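Long-range contact in myosin-2 (Saccharomyces cerevisiae, PDB 2F6H), which transports organelles and other cargo along actin cables, binding their receptor proteins through the globular tail domain that this chain represents: residues 103-108 with 384-389. Sequence-based numbering, arbitrary orientation.
Sequences NVRELY and SLIKTR
Arg105 sets out with CG trans to its main-chain nitrogen (chi1 -177°) and bends at chi2, carrying its guanidinium from helix 93-120 to the loop at Ile386, while bends at chi2 and chi3 of Arg389 lay its own guanidinium over Arg105 CG. In the all-helical cargo-binding tail, the contact thus fastens the long connection between helices 338-353 and 405-416 to helix 93-120. Arg105 NH2 donates to Ile386 O at 2.8 Å, nearly within the guanidinium plane but well above the plane of the carbonyl, and more weakly to Lys387 O at 3.2 Å. A water accepts from Arg105 NH1 and donates to Ile386 O, so that carbonyl is held twice. The two guanidinium planes stand 79° apart. Arg389 NE and NH2 converge on Glu106 OE1 in a weak, long salt bridge; Glu106 OE2 pairs with Arg52 of helix 49-63, and Arg389 NH1 with Glu224, just before helix 225-248. Ser109, one turn after Arg105, accepts from Arg389 N through OG, which also bonds to Arg105 O. Thr388 CG2 sits over one face of the Arg105 guanidinium, toward the rim, and also meets Tyr108 CE2 at 3.4 Å.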
loop_
_atom_site.group_PDB
_atom_site.type_symbol
_atom_site.label_atom_id
_atom_site.label_comp_id
_atom_site.label_asym_id
_atom_site.label_seq_id
_atom_site.Cartn_x
_atom_site.Cartn_y
_atom_site.Cartn_z
ATOM N N ASN A 103 10.507 -7.697 2.742
ATOM C CA ASN A 103 10.971 -9.008 3.230
ATOM C C ASN A 103 10.225 -10.212 2.729
ATOM O O ASN A 103 10.836 -11.242 2.491
ATOM C CB ASN A 103 11.011 -9.049 4.751
ATOM C CG ASN A 103 12.199 -8.345 5.289
ATOM O OD1 ASN A 103 13.257 -8.948 5.422
ATOM N ND2 ASN A 103 12.052 -7.061 5.581
ATOM N N VAL A 104 8.916 -10.113 2.605
ATOM C CA VAL A 104 8.124 -11.224 2.062
ATOM C C VAL A 104 8.434 -11.402 0.577
ATOM O O VAL A 104 8.523 -12.535 0.083
ATOM C CB VAL A 104 6.612 -11.006 2.314
ATOM C CG1 VAL A 104 5.785 -12.009 1.577
ATOM C CG2 VAL A 104 6.331 -11.119 3.793
ATOM N N ARG A 105 8.620 -10.282 -0.123
ATOM C CA ARG A 105 8.979 -10.304 -1.519
ATOM C C ARG A 105 10.321 -10.979 -1.709
ATOM O O ARG A 105 10.482 -11.762 -2.644
ATOM C CB ARG A 105 9.038 -8.885 -2.089
ATOM C CG ARG A 105 9.336 -8.837 -3.587
ATOM C CD ARG A 105 8.315 -9.654 -4.332
ATOM N NE ARG A 105 8.407 -9.498 -5.782
ATOM C CZ ARG A 105 7.670 -10.205 -6.636
ATOM N NH1 ARG A 105 6.771 -11.085 -6.184
ATOM N NH2 ARG A 105 7.822 -10.025 -7.945
ATOM N N GLU A 106 11.270 -10.691 -0.816
ATOM C CA GLU A 106 12.580 -11.368 -0.832
ATOM C C GLU A 106 12.444 -12.877 -0.652
ATOM O O GLU A 106 13.097 -13.642 -1.335
ATOM C CB GLU A 106 13.513 -10.813 0.251
ATOM C CG GLU A 106 14.934 -11.306 0.145
ATOM C CD GLU A 106 15.739 -10.649 -0.966
ATOM O OE1 GLU A 106 15.212 -9.806 -1.755
ATOM O OE2 GLU A 106 16.936 -10.982 -1.024
ATOM N N LEU A 107 11.577 -13.292 0.255
ATOM C CA LEU A 107 11.373 -14.703 0.549
ATOM C C LEU A 107 10.676 -15.436 -0.586
ATOM O O LEU A 107 11.049 -16.576 -0.943
ATOM C CB LEU A 107 10.529 -14.858 1.804
ATOM C CG LEU A 107 11.175 -14.504 3.139
ATOM C CD1 LEU A 107 10.089 -14.317 4.215
ATOM C CD2 LEU A 107 12.196 -15.560 3.560
ATOM N N TYR A 108 9.625 -14.820 -1.116
ATOM C CA TYR A 108 8.946 -15.389 -2.263
ATOM C C TYR A 108 9.927 -15.536 -3.412
ATOM O O TYR A 108 10.002 -16.578 -4.065
ATOM C CB TYR A 108 7.798 -14.503 -2.690
ATOM C CG TYR A 108 7.093 -15.020 -3.908
ATOM C CD1 TYR A 108 6.330 -16.166 -3.839
ATOM C CD2 TYR A 108 7.207 -14.372 -5.140
ATOM C CE1 TYR A 108 5.668 -16.652 -4.961
ATOM C CE2 TYR A 108 6.564 -14.871 -6.282
ATOM C CZ TYR A 108 5.796 -16.007 -6.168
ATOM O OH TYR A 108 5.145 -16.514 -7.260
ATOM N N SER A 384 2.667 -9.445 -7.577
ATOM C CA SER A 384 2.353 -10.625 -8.377
ATOM C C SER A 384 2.369 -10.368 -9.879
ATOM O O SER A 384 2.365 -11.319 -10.649
ATOM C CB SER A 384 0.994 -11.197 -7.992
ATOM O OG SER A 384 -0.034 -10.378 -8.498
ATOM N N LEU A 385 2.378 -9.101 -10.299
ATOM C CA LEU A 385 2.301 -8.757 -11.710
ATOM C C LEU A 385 3.681 -8.596 -12.295
ATOM O O LEU A 385 3.818 -8.389 -13.506
ATOM C CB LEU A 385 1.510 -7.462 -11.897
ATOM C CG LEU A 385 0.102 -7.451 -11.310
ATOM C CD1 LEU A 385 -0.545 -6.122 -11.511
ATOM C CD2 LEU A 385 -0.749 -8.512 -11.903
ATOM N N ILE A 386 4.690 -8.761 -11.436
ATOM C CA ILE A 386 6.075 -8.350 -11.665
ATOM C C ILE A 386 7.022 -9.535 -11.472
ATOM O O ILE A 386 6.859 -10.349 -10.556
ATOM C CB ILE A 386 6.473 -7.239 -10.616
ATOM C CG1 ILE A 386 5.659 -5.984 -10.853
ATOM C CG2 ILE A 386 7.947 -6.896 -10.645
ATOM C CD1 ILE A 386 5.704 -5.551 -12.260
ATOM N N LYS A 387 8.020 -9.596 -12.346
ATOM C CA LYS A 387 9.079 -10.589 -12.294
ATOM C C LYS A 387 9.719 -10.569 -10.905
ATOM O O LYS A 387 9.935 -9.502 -10.346
ATOM C CB LYS A 387 10.098 -10.247 -13.382
ATOM C CG LYS A 387 11.390 -11.046 -13.356
ATOM C CD LYS A 387 12.604 -10.171 -13.829
ATOM C CE LYS A 387 13.975 -10.773 -13.424
ATOM N NZ LYS A 387 15.107 -9.764 -13.506
ATOM N N THR A 388 9.993 -11.742 -10.346
ATOM C CA THR A 388 10.680 -11.817 -9.063
ATOM C C THR A 388 12.135 -11.393 -9.178
ATOM O O THR A 388 12.734 -11.362 -10.248
ATOM C CB THR A 388 10.641 -13.210 -8.411
ATOM O OG1 THR A 388 11.134 -14.193 -9.327
ATOM C CG2 THR A 388 9.243 -13.558 -7.980
ATOM N N ARG A 389 12.686 -11.083 -8.022
ATOM C CA ARG A 389 14.007 -10.517 -7.919
ATOM C C ARG A 389 14.955 -11.654 -8.271
ATOM O O ARG A 389 14.717 -12.818 -7.904
ATOM C CB ARG A 389 14.236 -9.942 -6.489
ATOM C CG ARG A 389 12.920 -9.443 -5.786
ATOM C CD ARG A 389 12.988 -8.063 -5.109
ATOM N NE ARG A 389 13.069 -8.143 -3.656
ATOM C CZ ARG A 389 12.516 -7.281 -2.796
ATOM N NH1 ARG A 389 11.803 -6.211 -3.200
ATOM N NH2 ARG A 389 12.673 -7.492 -1.503
HETATM O O HOH W 1 5.790 -12.232 -8.966
#